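Local coordinates for protein bifunctional cytochrome P450/NADPH--P450 reductase (Deinococcus aerius, PDB 7F3H) that probably hydroxylates organic substrates at a haem iron with molecular oxygen, drawing its electrons from NADPH through a reductase domain fused to it in the full-length enzyme, at residues A207-A210 / D211-S214; K102-R105 / I106-A110; N31-Q34 / L35-I39; Q113-M116 / K117-G121; P307-D310 / T311-L315. All coordinates share one frame; numbering follows the deposited sequence.

Followed from the N terminus, the contacts come in the order 3, 2, 4, 1, 5. Each is a local contact along a single helix and closes no long loop, so none nests within or crosses another. Contact 3 (31-39) lies against the sheet, on the far side of the chain's centre from contacts 2 and 4. Contact 2 (102-110) is followed after two residues by contact 4 (113-121), and the two contacts are tied where Tyr119 OH meets Ala110 O. Contact 4 in turn packs against contact 5 (307-315), their centres about 11 Å apart. Contact 1 (207-214) stands apart on helix 199-227, about 18 Å from contact 2 by nearest atoms.

Contact 1 (A207-A210 / D211-S214); sequences AYWA and DIAS
The hydroxyl of Tyr208, whose ring meets Ile212 one turn further along the helix, is gripped by two outside groups, Asn84 ND2 and Thr187 OG1. With its OH tethered in this way, the ring offers a face to the isoleucine: Ile212 CD1 lies 4.1 Å from the centroid of the Tyr208 ring, a CH-pi contact displaced toward the hydroxyl-bearing rim. The same methyl also touches the indole, with Ile212 CD1 3.8 Å from Trp209 CE3, and the two side chains run alongside each other in the same direction. CG1 of Ile212 stands anti to the carbonyl carbon (chi1 -56°) and the chain continues extended, which brings CD1 over the Tyr208 face and up to CE3 and CZ3 of Trp209. An alanine at Ile212 is likely to leave the Tyr208 face without its CH-pi partner and open a gap beside the indole. Beneath the side chains the alpha-helical bonds are regular; Asp211 N donates to Ala207 O over 2.8 Å. Ser214 OG turns back to Asp211 O at 2.6 Å, while the Asp211 carboxylate forms a salt bridge with Arg182. Helix 199-227, probably the G helix of the cytochrome P450 fold, thereby meets helix 175-190, the probable F helix. The chemistry implies a division of labour, in which polar bonds fix the tyrosine and aspartate ends and dispersion holds the isoleucine methyl against both aromatic side chains.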
loop_
_atom_site.group_PDB
_atom_site.type_symbol
_atom_site.label_atom_id
_atom_site.label_comp_id
_atom_site.label_asym_id
_atom_site.label_seq_id
_atom_site.Cartn_x
_atom_site.Cartn_y
_atom_site.Cartn_z
ATOM N N ALA A 207 19.245 -6.823 18.014
ATOM C CA ALA A 207 19.526 -6.692 16.591
ATOM C C ALA A 207 18.489 -5.803 15.888
ATOM O O ALA A 207 18.822 -5.089 14.942
ATOM C CB ALA A 207 19.613 -8.081 15.965
ATOM N N TYR A 208 17.244 -5.798 16.356
ATOM C CA TYR A 208 16.223 -4.970 15.716
ATOM C C TYR A 208 16.553 -3.490 15.881
ATOM O O TYR A 208 16.680 -2.759 14.888
ATOM C CB TYR A 208 14.857 -5.355 16.301
ATOM C CG TYR A 208 13.672 -4.456 16.077
ATOM C CD1 TYR A 208 12.993 -4.417 14.845
ATOM C CD2 TYR A 208 13.162 -3.707 17.135
ATOM C CE1 TYR A 208 11.862 -3.599 14.673
ATOM C CE2 TYR A 208 12.035 -2.886 16.968
ATOM C CZ TYR A 208 11.391 -2.844 15.745
ATOM O OH TYR A 208 10.281 -2.036 15.635
ATOM N N TRP A 209 16.777 -3.054 17.124
ATOM C CA TRP A 209 17.153 -1.659 17.341
ATOM C C TRP A 209 18.469 -1.325 16.644
ATOM O O TRP A 209 18.662 -0.180 16.193
ATOM C CB TRP A 209 17.222 -1.344 18.839
ATOM C CG TRP A 209 15.858 -1.443 19.489
ATOM C CD1 TRP A 209 15.397 -2.450 20.302
ATOM C CD2 TRP A 209 14.772 -0.537 19.327
ATOM N NE1 TRP A 209 14.096 -2.218 20.665
ATOM C CE2 TRP A 209 13.685 -1.047 20.085
ATOM C CE3 TRP A 209 14.606 0.646 18.621
ATOM C CZ2 TRP A 209 12.453 -0.405 20.149
ATOM C CZ3 TRP A 209 13.380 1.292 18.692
ATOM C CH2 TRP A 209 12.322 0.760 19.458
ATOM N N ALA A 210 19.351 -2.320 16.479
ATOM C CA ALA A 210 20.603 -2.094 15.756
ATOM C C ALA A 210 20.359 -1.833 14.279
ATOM O O ALA A 210 20.947 -0.906 13.702
ATOM C CB ALA A 210 21.547 -3.290 15.939
ATOM N N ASP A 211 19.545 -2.698 13.646
ATOM C CA ASP A 211 19.069 -2.520 12.273
ATOM C C ASP A 211 18.525 -1.110 12.070
ATOM O O ASP A 211 18.859 -0.419 11.089
ATOM C CB ASP A 211 17.955 -3.542 11.976
ATOM C CG ASP A 211 18.471 -4.917 11.593
ATOM O OD1 ASP A 211 19.651 -5.033 11.223
ATOM O OD2 ASP A 211 17.685 -5.893 11.647
ATOM N N ILE A 212 17.651 -0.682 12.986
ATOM C CA ILE A 212 17.053 0.640 12.844
ATOM C C ILE A 212 18.129 1.703 12.891
ATOM O O ILE A 212 18.110 2.655 12.100
ATOM C CB ILE A 212 15.987 0.907 13.925
ATOM C CG1 ILE A 212 14.899 -0.170 13.939
ATOM C CG2 ILE A 212 15.432 2.293 13.732
ATOM C CD1 ILE A 212 13.778 0.137 14.906
ATOM N N ALA A 213 19.089 1.553 13.812
ATOM C CA ALA A 213 20.205 2.497 13.899
ATOM C C ALA A 213 20.983 2.559 12.584
ATOM O O ALA A 213 21.368 3.639 12.127
ATOM C CB ALA A 213 21.130 2.109 15.051
ATOM N N SER A 214 21.273 1.405 11.995
ATOM C CA SER A 214 22.022 1.386 10.735
ATOM C C SER A 214 21.264 2.131 9.631
ATOM O O SER A 214 21.862 2.867 8.824
ATOM C CB SER A 214 22.305 -0.062 10.329
ATOM O OG SER A 214 21.104 -0.709 9.909
#

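Contact 2 (K102-R105 / I106-A110); sequences KAHR and ILLPA
Leu108 presses its branched end against the imidazole of His104, one helical turn earlier. Its CD1 methyl approaches obliquely, 3.5 Å from His104 NE2, while Leu108 CG makes an off-centre CH-pi contact 4.2 Å from the centroid of the His104 ring. The ring can meet the leucine because CG of His104 stands anti to the backbone nitrogen (chi1 176°), leaning along the helix toward the next turn. The bond from Leu108 N to His104 O, 3.0 Å long, fixes the spacing of the two residues. A second partner for the imidazole is Trp100, whose ring stacks with it. Trp100 and His104 fit the W-x-x-x-H/R signature of the P450 C helix, and the His104 side chain lies about 5 Å from the haem. On another side of helix 98-107, Ala103 CB and Leu107 CD1 make a looser apolar contact at 4.5 Å. Both residues pack on helix 254-285, probably the long helix that runs past the haem in P450s, Ala103 against Gln260 and Leu107 against Phe264. Ile106 is held by its amide, which donates to Lys102 O at 2.9 Å, and packs on Leu239. Further out, Arg105 forms a salt bridge with Asp245, and Lys102 another with Glu250.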
loop_
_atom_site.group_PDB
_atom_site.type_symbol
_atom_site.label_atom_id
_atom_site.label_comp_id
_atom_site.label_asym_id
_atom_site.label_seq_id
_atom_site.Cartn_x
_atom_site.Cartn_y
_atom_site.Cartn_z
ATOM N N LYS A 102 3.012 20.078 9.798
ATOM C CA LYS A 102 4.110 20.695 9.053
ATOM C C LYS A 102 4.464 19.862 7.823
ATOM O O LYS A 102 4.444 20.358 6.681
ATOM C CB LYS A 102 5.334 20.864 9.959
ATOM C CG LYS A 102 5.271 22.035 10.921
ATOM C CD LYS A 102 6.403 21.984 11.967
ATOM C CE LYS A 102 7.804 22.074 11.347
ATOM N NZ LYS A 102 8.921 22.335 12.341
ATOM N N ALA A 103 4.810 18.587 8.046
ATOM C CA ALA A 103 5.154 17.694 6.939
ATOM C C ALA A 103 4.025 17.614 5.928
ATOM O O ALA A 103 4.264 17.703 4.726
ATOM C CB ALA A 103 5.493 16.303 7.470
ATOM N N HIS A 104 2.791 17.469 6.397
ATOM C CA HIS A 104 1.649 17.358 5.499
ATOM C C HIS A 104 1.603 18.550 4.548
ATOM O O HIS A 104 1.592 18.391 3.316
ATOM C CB HIS A 104 0.363 17.246 6.340
ATOM C CG HIS A 104 -0.898 17.217 5.529
ATOM N ND1 HIS A 104 -1.194 16.199 4.644
ATOM C CD2 HIS A 104 -1.930 18.093 5.454
ATOM C CE1 HIS A 104 -2.360 16.445 4.071
ATOM N NE2 HIS A 104 -2.824 17.589 4.541
ATOM N N ARG A 105 1.597 19.767 5.108
ATOM C CA ARG A 105 1.479 20.948 4.260
ATOM C C ARG A 105 2.706 21.130 3.375
ATOM O O ARG A 105 2.580 21.595 2.244
ATOM C CB ARG A 105 1.218 22.170 5.119
ATOM C CG ARG A 105 -0.146 22.116 5.817
ATOM C CD ARG A 105 -0.366 23.385 6.597
ATOM N NE ARG A 105 0.586 23.572 7.701
ATOM C CZ ARG A 105 0.367 23.159 8.948
ATOM N NH1 ARG A 105 -0.765 22.521 9.246
ATOM N NH2 ARG A 105 1.273 23.390 9.902
ATOM N N ILE A 106 3.897 20.762 3.852
ATOM C CA ILE A 106 5.089 20.870 3.014
ATOM C C ILE A 106 5.038 19.865 1.858
ATOM O O ILE A 106 5.319 20.207 0.701
ATOM C CB ILE A 106 6.365 20.699 3.860
ATOM C CG1 ILE A 106 6.567 21.919 4.775
ATOM C CG2 ILE A 106 7.583 20.476 2.946
ATOM C CD1 ILE A 106 7.856 21.895 5.574
ATOM N N LEU A 107 4.672 18.618 2.149
ATOM C CA LEU A 107 4.842 17.536 1.181
ATOM C C LEU A 107 3.692 17.394 0.176
ATOM O O LEU A 107 3.975 16.993 -0.962
ATOM C CB LEU A 107 5.062 16.201 1.907
ATOM C CG LEU A 107 6.453 16.027 2.557
ATOM C CD1 LEU A 107 6.527 14.757 3.398
ATOM C CD2 LEU A 107 7.608 16.100 1.557
ATOM N N LEU A 108 2.426 17.753 0.521
ATOM C CA LEU A 108 1.326 17.667 -0.455
ATOM C C LEU A 108 1.643 18.211 -1.832
ATOM O O LEU A 108 1.328 17.528 -2.823
ATOM C CB LEU A 108 0.027 18.374 -0.028
ATOM C CG LEU A 108 -1.023 17.666 0.801
ATOM C CD1 LEU A 108 -2.141 18.614 1.213
ATOM C CD2 LEU A 108 -1.595 16.597 -0.174
ATOM N N PRO A 109 2.197 19.410 -1.990
ATOM C CA PRO A 109 2.446 19.883 -3.354
ATOM C C PRO A 109 3.438 19.012 -4.081
ATOM O O PRO A 109 3.337 18.884 -5.305
ATOM C CB PRO A 109 3.018 21.293 -3.120
ATOM C CG PRO A 109 2.509 21.688 -1.786
ATOM C CD PRO A 109 2.523 20.438 -0.983
ATOM N N ALA A 110 4.339 18.341 -3.354
ATOM C CA ALA A 110 5.351 17.462 -3.930
ATOM C C ALA A 110 4.807 16.107 -4.349
ATOM O O ALA A 110 5.551 15.342 -4.974
ATOM C CB ALA A 110 6.504 17.226 -2.940
#

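Contact 3 (N31-Q34 / L35-I39); sequences NFFQ and LARQI
Helix 28-38, probably the A helix of the cytochrome P450 fold, ends in a turn where Phe33 and Arg37 pair across one helical repeat. The phenyl ring does not lie flat on the guanidinium: the two planes stand 55° apart, and the ring presents its far corner to the charged group. Phe33 CZ sits 3.5 Å above the guanidinium plane, over its centre, and is 3.6 Å from Arg37 NH2. The aliphatic part of the arginine, at CG, passes over a face of the same ring. Two torsions bring this about. CG of Phe33 lies anti to the backbone nitrogen (chi1 173°), leaning toward the following turn, while the arginine chain bends at chi2 (-69°), which turns it back along the ring face toward CZ. Arg37 NH2 also forms a salt bridge with Asp375, so the guanidinium has a carboxylate partner as well as the phenyl contact.

The backbone shows the helix running out. Arg37 N still bonds to Phe33 O at 3.0 Å, but the bond from Gln38 N to Gln34 O is weak at 3.2 Å. Gln38 NE2 folds back to make a second weak bond to Gln34 O. Ile39 then leaves helical geometry. Among its neighbours the helix lies against the sheet: Phe32 packs on Leu46 and Leu53, and Leu35 on Phe44 of strand 43-48. Phe33 and Ala36 instead face helix 361-365 through Ala363.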
loop_
_atom_site.group_PDB
_atom_site.type_symbol
_atom_site.label_atom_id
_atom_site.label_comp_id
_atom_site.label_asym_id
_atom_site.label_seq_id
_atom_site.Cartn_x
_atom_site.Cartn_y
_atom_site.Cartn_z
ATOM N N ASN A 31 -10.426 -14.370 7.078
ATOM C CA ASN A 31 -11.392 -14.877 8.046
ATOM C C ASN A 31 -12.450 -13.830 8.362
ATOM O O ASN A 31 -13.649 -14.147 8.476
ATOM C CB ASN A 31 -10.677 -15.320 9.320
ATOM C CG ASN A 31 -9.603 -16.363 9.052
ATOM O OD1 ASN A 31 -9.692 -17.148 8.087
ATOM N ND2 ASN A 31 -8.607 -16.408 9.926
ATOM N N PHE A 32 -12.020 -12.580 8.535
ATOM C CA PHE A 32 -12.983 -11.516 8.819
ATOM C C PHE A 32 -13.934 -11.330 7.650
ATOM O O PHE A 32 -15.126 -11.084 7.843
ATOM C CB PHE A 32 -12.265 -10.202 9.107
ATOM C CG PHE A 32 -11.318 -10.269 10.257
ATOM C CD1 PHE A 32 -11.523 -11.169 11.290
ATOM C CD2 PHE A 32 -10.219 -9.422 10.300
ATOM C CE1 PHE A 32 -10.649 -11.208 12.359
ATOM C CE2 PHE A 32 -9.342 -9.453 11.365
ATOM C CZ PHE A 32 -9.552 -10.352 12.398
ATOM N N PHE A 33 -13.412 -11.447 6.430
ATOM C CA PHE A 33 -14.244 -11.322 5.239
ATOM C C PHE A 33 -15.342 -12.393 5.186
ATOM O O PHE A 33 -16.511 -12.078 4.886
ATOM C CB PHE A 33 -13.361 -11.377 4.009
ATOM C CG PHE A 33 -14.120 -11.411 2.738
ATOM C CD1 PHE A 33 -14.534 -10.230 2.135
ATOM C CD2 PHE A 33 -14.417 -12.621 2.126
ATOM C CE1 PHE A 33 -15.236 -10.250 0.943
ATOM C CE2 PHE A 33 -15.125 -12.649 0.938
ATOM C CZ PHE A 33 -15.534 -11.451 0.344
ATOM N N GLN A 34 -14.997 -13.658 5.493
ATOM C CA GLN A 34 -16.014 -14.720 5.501
ATOM C C GLN A 34 -17.079 -14.448 6.567
ATOM O O GLN A 34 -18.293 -14.510 6.288
ATOM C CB GLN A 34 -15.381 -16.093 5.742
ATOM C CG GLN A 34 -14.707 -16.754 4.541
ATOM C CD GLN A 34 -15.510 -16.720 3.224
ATOM O OE1 GLN A 34 -14.942 -16.470 2.156
ATOM N NE2 GLN A 34 -16.811 -16.996 3.295
ATOM N N LEU A 35 -16.644 -14.139 7.805
ATOM C CA LEU A 35 -17.618 -13.684 8.801
ATOM C C LEU A 35 -18.519 -12.591 8.262
ATOM O O LEU A 35 -19.744 -12.672 8.410
ATOM C CB LEU A 35 -17.007 -13.164 10.091
ATOM C CG LEU A 35 -16.663 -14.132 11.177
ATOM C CD1 LEU A 35 -15.992 -13.334 12.313
ATOM C CD2 LEU A 35 -18.032 -14.691 11.598
ATOM N N ALA A 36 -17.931 -11.538 7.686
ATOM C CA ALA A 36 -18.739 -10.417 7.220
ATOM C C ALA A 36 -19.813 -10.912 6.264
ATOM O O ALA A 36 -20.964 -10.458 6.314
ATOM C CB ALA A 36 -17.857 -9.372 6.552
ATOM N N ARG A 37 -19.474 -11.919 5.453
ATOM C CA ARG A 37 -20.463 -12.447 4.515
ATOM C C ARG A 37 -21.578 -13.191 5.230
ATOM O O ARG A 37 -22.683 -13.285 4.689
ATOM C CB ARG A 37 -19.794 -13.415 3.538
ATOM C CG ARG A 37 -19.128 -12.757 2.377
ATOM C CD ARG A 37 -20.150 -12.131 1.431
ATOM N NE ARG A 37 -19.560 -11.955 0.108
ATOM C CZ ARG A 37 -19.032 -10.816 -0.327
ATOM N NH1 ARG A 37 -19.010 -9.751 0.471
ATOM N NH2 ARG A 37 -18.510 -10.753 -1.552
ATOM N N GLN A 38 -21.341 -13.628 6.473
ATOM C CA GLN A 38 -22.435 -14.225 7.244
ATOM C C GLN A 38 -23.279 -13.164 7.930
ATOM O O GLN A 38 -24.454 -13.414 8.213
ATOM C CB GLN A 38 -21.945 -15.169 8.352
ATOM C CG GLN A 38 -20.894 -16.186 7.997
ATOM C CD GLN A 38 -21.329 -17.052 6.874
ATOM O OE1 GLN A 38 -22.456 -17.554 6.867
ATOM N NE2 GLN A 38 -20.453 -17.227 5.888
ATOM N N ILE A 39 -22.724 -11.988 8.206
ATOM C CA ILE A 39 -23.439 -11.031 9.050
ATOM C C ILE A 39 -23.907 -9.826 8.235
ATOM O O ILE A 39 -23.118 -8.913 7.945
ATOM C CB ILE A 39 -22.541 -10.617 10.233
ATOM C CG1 ILE A 39 -21.965 -11.879 10.912
ATOM C CG2 ILE A 39 -23.286 -9.728 11.242
ATOM C CD1 ILE A 39 -21.185 -11.628 12.173
#

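Contact 4 (Q113-M116 / K117-G121); sequences QRAM and KGYFG
Backbone bonds between Met116 and Tyr119 and between Ala115 and Gly118 hold this turn, and both span three residues. Tyr119 N donates to Met116 O at 2.9 Å but approaches from well above the carbonyl plane, 55° out of it; the bond from Gly118 N to Ala115 O is weak. The apolar contacts gather round the tyrosine ring. Met116 CE comes to its edge, near the ring plane, 3.8 Å from Tyr119 CE2. The thioether is bent at chi2 (-66°) and again at chi3, which swings the methyl back to the ring instead of outward. Ala115 CB adds a looser touch, 4.4 Å from Tyr119 CE2. Of the polar side-chain ends, the Tyr119 hydroxyl is hydrogen-bonded to Ala110 O in the chain leading into this helix. A phenylalanine at Tyr119 would probably keep the methionine contact but leave Ala110 O without this partner and loosen the tie to segment 106-110. Met116 also packs on Phe410 and Thr413 of helix 408-425. Bonds spanning three residues are 3-10-like, and here they accompany a kink in the weakly bonded opening turn of helix 113-137, the probable D helix of the P450 fold.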
loop_
_atom_site.group_PDB
_atom_site.type_symbol
_atom_site.label_atom_id
_atom_site.label_comp_id
_atom_site.label_asym_id
_atom_site.label_seq_id
_atom_site.Cartn_x
_atom_site.Cartn_y
_atom_site.Cartn_z
ATOM N N GLN A 113 -0.590 15.408 -8.576
ATOM C CA GLN A 113 -0.460 14.980 -9.961
ATOM C C GLN A 113 0.494 15.877 -10.755
ATOM O O GLN A 113 1.358 15.364 -11.477
ATOM C CB GLN A 113 -1.838 14.907 -10.616
ATOM C CG GLN A 113 -1.875 14.093 -11.903
ATOM C CD GLN A 113 -1.389 12.656 -11.725
ATOM O OE1 GLN A 113 -1.854 11.910 -10.853
ATOM N NE2 GLN A 113 -0.436 12.266 -12.555
ATOM N N ARG A 114 0.350 17.218 -10.674
ATOM C CA ARG A 114 1.243 18.022 -11.531
ATOM C C ARG A 114 2.722 17.836 -11.139
ATOM O O ARG A 114 3.615 18.157 -11.928
ATOM C CB ARG A 114 0.837 19.513 -11.685
ATOM C CG ARG A 114 1.093 20.375 -10.544
ATOM C CD ARG A 114 -0.011 20.231 -9.625
ATOM N NE ARG A 114 -0.065 21.149 -8.472
ATOM C CZ ARG A 114 -0.974 21.079 -7.509
ATOM N NH1 ARG A 114 -0.946 21.971 -6.515
ATOM N NH2 ARG A 114 -2.033 20.270 -7.635
ATOM N N ALA A 115 2.999 17.311 -9.937
ATOM C CA ALA A 115 4.396 17.050 -9.557
ATOM C C ALA A 115 4.959 15.755 -10.157
ATOM O O ALA A 115 6.186 15.574 -10.186
ATOM C CB ALA A 115 4.519 17.005 -8.029
ATOM N N MET A 116 4.106 14.881 -10.704
ATOM C CA MET A 116 4.540 13.536 -11.053
ATOM C C MET A 116 5.494 13.542 -12.239
ATOM O O MET A 116 6.422 12.721 -12.291
ATOM C CB MET A 116 3.311 12.675 -11.329
ATOM C CG MET A 116 2.561 12.311 -10.039
ATOM S SD MET A 116 3.445 11.236 -8.881
ATOM C CE MET A 116 3.602 12.240 -7.396
ATOM N N LYS A 117 5.292 14.461 -13.188
ATOM C CA LYS A 117 6.214 14.587 -14.313
ATOM C C LYS A 117 7.655 14.717 -13.819
ATOM O O LYS A 117 8.565 14.066 -14.354
ATOM C CB LYS A 117 5.827 15.784 -15.187
ATOM C CG LYS A 117 6.333 15.645 -16.619
ATOM C CD LYS A 117 6.412 16.965 -17.385
ATOM C CE LYS A 117 7.463 16.855 -18.490
ATOM N NZ LYS A 117 7.173 17.802 -19.587
ATOM N N GLY A 118 7.861 15.476 -12.732
ATOM C CA GLY A 118 9.200 15.645 -12.187
ATOM C C GLY A 118 9.890 14.348 -11.800
ATOM O O GLY A 118 11.117 14.329 -11.643
ATOM N N TYR A 119 9.114 13.299 -11.527
ATOM C CA TYR A 119 9.611 12.010 -11.078
ATOM C C TYR A 119 9.686 10.976 -12.191
ATOM O O TYR A 119 10.323 9.932 -11.999
ATOM C CB TYR A 119 8.721 11.473 -9.949
ATOM C CG TYR A 119 8.574 12.410 -8.765
ATOM C CD1 TYR A 119 9.676 12.982 -8.170
ATOM C CD2 TYR A 119 7.333 12.718 -8.257
ATOM C CE1 TYR A 119 9.550 13.828 -7.087
ATOM C CE2 TYR A 119 7.190 13.570 -7.169
ATOM C CZ TYR A 119 8.297 14.127 -6.589
ATOM O OH TYR A 119 8.152 14.965 -5.488
ATOM N N PHE A 120 9.123 11.271 -13.368
ATOM C CA PHE A 120 8.938 10.244 -14.389
ATOM C C PHE A 120 10.248 9.579 -14.783
ATOM O O PHE A 120 10.356 8.339 -14.792
ATOM C CB PHE A 120 8.298 10.853 -15.629
ATOM C CG PHE A 120 8.138 9.874 -16.741
ATOM C CD1 PHE A 120 7.141 8.917 -16.680
ATOM C CD2 PHE A 120 8.980 9.898 -17.826
ATOM C CE1 PHE A 120 6.973 7.987 -17.695
ATOM C CE2 PHE A 120 8.831 8.969 -18.859
ATOM C CZ PHE A 120 7.824 8.003 -18.788
ATOM N N GLY A 121 11.240 10.399 -15.156
ATOM C CA GLY A 121 12.543 9.886 -15.545
ATOM C C GLY A 121 13.125 8.935 -14.528
ATOM O O GLY A 121 13.843 7.988 -14.884
#

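Contact 5 (P307-D310 / T311-L315); sequences PTYD and TVMRL
Met313 lies across the ring of Tyr309, the two side chains meeting at a slant. Met313 CG sits over one face, 3.6 Å from the centroid of the Tyr309 ring, in a CH-pi contact shifted toward the hydroxyl end. The sulfur follows it at an oblique angle, with Met313 SD 4.2 Å from the same Tyr309 centroid, a Met-aromatic contact. The methionine chain bends at chi2 (-44°), which keeps the sulfur near the hydroxyl end of the ring, beyond CG. Gln113 NE2 holds the Tyr309 hydroxyl from outside.

Thr308 and Thr311 cross at about a right angle and form a capping box. Thr311 N donates to Thr308 OG1 at 3.2 Å, and Thr308 N donates in return to Thr311 OG1 at 3.1 Å. One bond caps the first-turn amide of Thr311, the other ties down the amide of the N-cap residue, Thr308. Pro307 leans on the box, its CB 3.7 Å from Thr311 CB.

Asp310 and Arg314 make a third, looser pair, joined through the backbone where Arg314 N donates to Asp310 O. Their charged planes are only 29° apart, yet Asp310 OD2 and Arg314 NE stay 4.6 Å from each other, and the closest approach of the two side chains is Asp310 OD2 to Arg314 CD at 3.5 Å. The opposite charges may still attract weakly.

This short helix 309-313, probably the J' helix of P450s, sits between larger ones. Tyr309 and Val312 pack on helix 113-137, Pro307 reaches Leu417 and Leu420 of helix 408-425, and Arg314 and Leu315 rest on Leu300 of helix 287-300.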
loop_
_atom_site.group_PDB
_atom_site.type_symbol
_atom_site.label_atom_id
_atom_site.label_comp_id
_atom_site.label_asym_id
_atom_site.label_seq_id
_atom_site.Cartn_x
_atom_site.Cartn_y
_atom_site.Cartn_z
ATOM N N PRO A 307 8.184 5.481 -23.506
ATOM C CA PRO A 307 7.109 6.402 -23.136
ATOM C C PRO A 307 7.659 7.659 -22.474
ATOM O O PRO A 307 8.812 7.715 -22.027
ATOM C CB PRO A 307 6.250 5.584 -22.158
ATOM C CG PRO A 307 7.188 4.540 -21.578
ATOM C CD PRO A 307 8.208 4.258 -22.670
ATOM N N THR A 308 6.825 8.706 -22.513
ATOM C CA THR A 308 6.935 9.897 -21.677
ATOM C C THR A 308 5.853 9.847 -20.602
ATOM O O THR A 308 5.025 8.928 -20.561
ATOM C CB THR A 308 6.751 11.190 -22.469
ATOM O OG1 THR A 308 5.393 11.252 -22.911
ATOM C CG2 THR A 308 7.728 11.300 -23.641
ATOM N N TYR A 309 5.899 10.833 -19.694
ATOM C CA TYR A 309 4.803 11.009 -18.744
ATOM C C TYR A 309 3.478 11.230 -19.467
ATOM O O TYR A 309 2.419 10.796 -18.987
ATOM C CB TYR A 309 5.119 12.153 -17.786
ATOM C CG TYR A 309 3.978 12.559 -16.892
ATOM C CD1 TYR A 309 3.631 11.799 -15.775
ATOM C CD2 TYR A 309 3.253 13.725 -17.145
ATOM C CE1 TYR A 309 2.580 12.186 -14.932
ATOM C CE2 TYR A 309 2.202 14.114 -16.309
ATOM C CZ TYR A 309 1.878 13.341 -15.212
ATOM O OH TYR A 309 0.845 13.729 -14.408
ATOM N N ASP A 310 3.520 11.918 -20.616
ATOM C CA ASP A 310 2.314 12.091 -21.416
ATOM C C ASP A 310 1.748 10.747 -21.835
ATOM O O ASP A 310 0.525 10.543 -21.822
ATOM C CB ASP A 310 2.608 12.951 -22.648
ATOM C CG ASP A 310 1.360 13.621 -23.196
ATOM O OD1 ASP A 310 0.731 14.360 -22.400
ATOM O OD2 ASP A 310 0.991 13.383 -24.383
ATOM N N THR A 311 2.615 9.828 -22.257
ATOM C CA THR A 311 2.123 8.502 -22.601
ATOM C C THR A 311 1.316 7.928 -21.453
ATOM O O THR A 311 0.178 7.483 -21.643
ATOM C CB THR A 311 3.272 7.577 -22.962
ATOM O OG1 THR A 311 4.128 8.248 -23.887
ATOM C CG2 THR A 311 2.715 6.292 -23.595
ATOM N N VAL A 312 1.879 7.977 -20.241
ATOM C CA VAL A 312 1.196 7.411 -19.086
ATOM C C VAL A 312 -0.162 8.065 -18.898
ATOM O O VAL A 312 -1.161 7.383 -18.621
ATOM C CB VAL A 312 2.065 7.553 -17.824
ATOM C CG1 VAL A 312 1.277 7.058 -16.610
ATOM C CG2 VAL A 312 3.370 6.766 -17.979
ATOM N N MET A 313 -0.230 9.390 -19.086
ATOM C CA MET A 313 -1.470 10.110 -18.828
ATOM C C MET A 313 -2.493 9.896 -19.940
ATOM O O MET A 313 -3.688 10.110 -19.719
ATOM C CB MET A 313 -1.186 11.606 -18.633
ATOM C CG MET A 313 -0.300 11.904 -17.419
ATOM S SD MET A 313 -0.781 10.959 -15.922
ATOM C CE MET A 313 -2.479 11.459 -15.667
ATOM N N ARG A 314 -2.063 9.406 -21.097
ATOM C CA ARG A 314 -2.987 9.064 -22.166
ATOM C C ARG A 314 -3.573 7.670 -22.024
ATOM O O ARG A 314 -4.414 7.294 -22.836
ATOM C CB ARG A 314 -2.283 9.184 -23.522
ATOM C CG ARG A 314 -2.108 10.640 -23.971
ATOM C CD ARG A 314 -1.188 10.751 -25.160
ATOM N NE ARG A 314 -1.895 10.476 -26.410
ATOM C CZ ARG A 314 -1.301 10.124 -27.549
ATOM N NH1 ARG A 314 0.023 10.008 -27.612
ATOM N NH2 ARG A 314 -2.028 9.891 -28.637
ATOM N N LEU A 315 -3.151 6.905 -21.012
ATOM C CA LEU A 315 -3.669 5.564 -20.772
ATOM C C LEU A 315 -5.108 5.597 -20.264
ATOM O O LEU A 315 -5.502 6.503 -19.528
ATOM C CB LEU A 315 -2.825 4.856 -19.734
ATOM C CG LEU A 315 -1.400 4.473 -20.068
ATOM C CD1 LEU A 315 -0.826 3.957 -18.777
ATOM C CD2 LEU A 315 -1.360 3.434 -21.156
#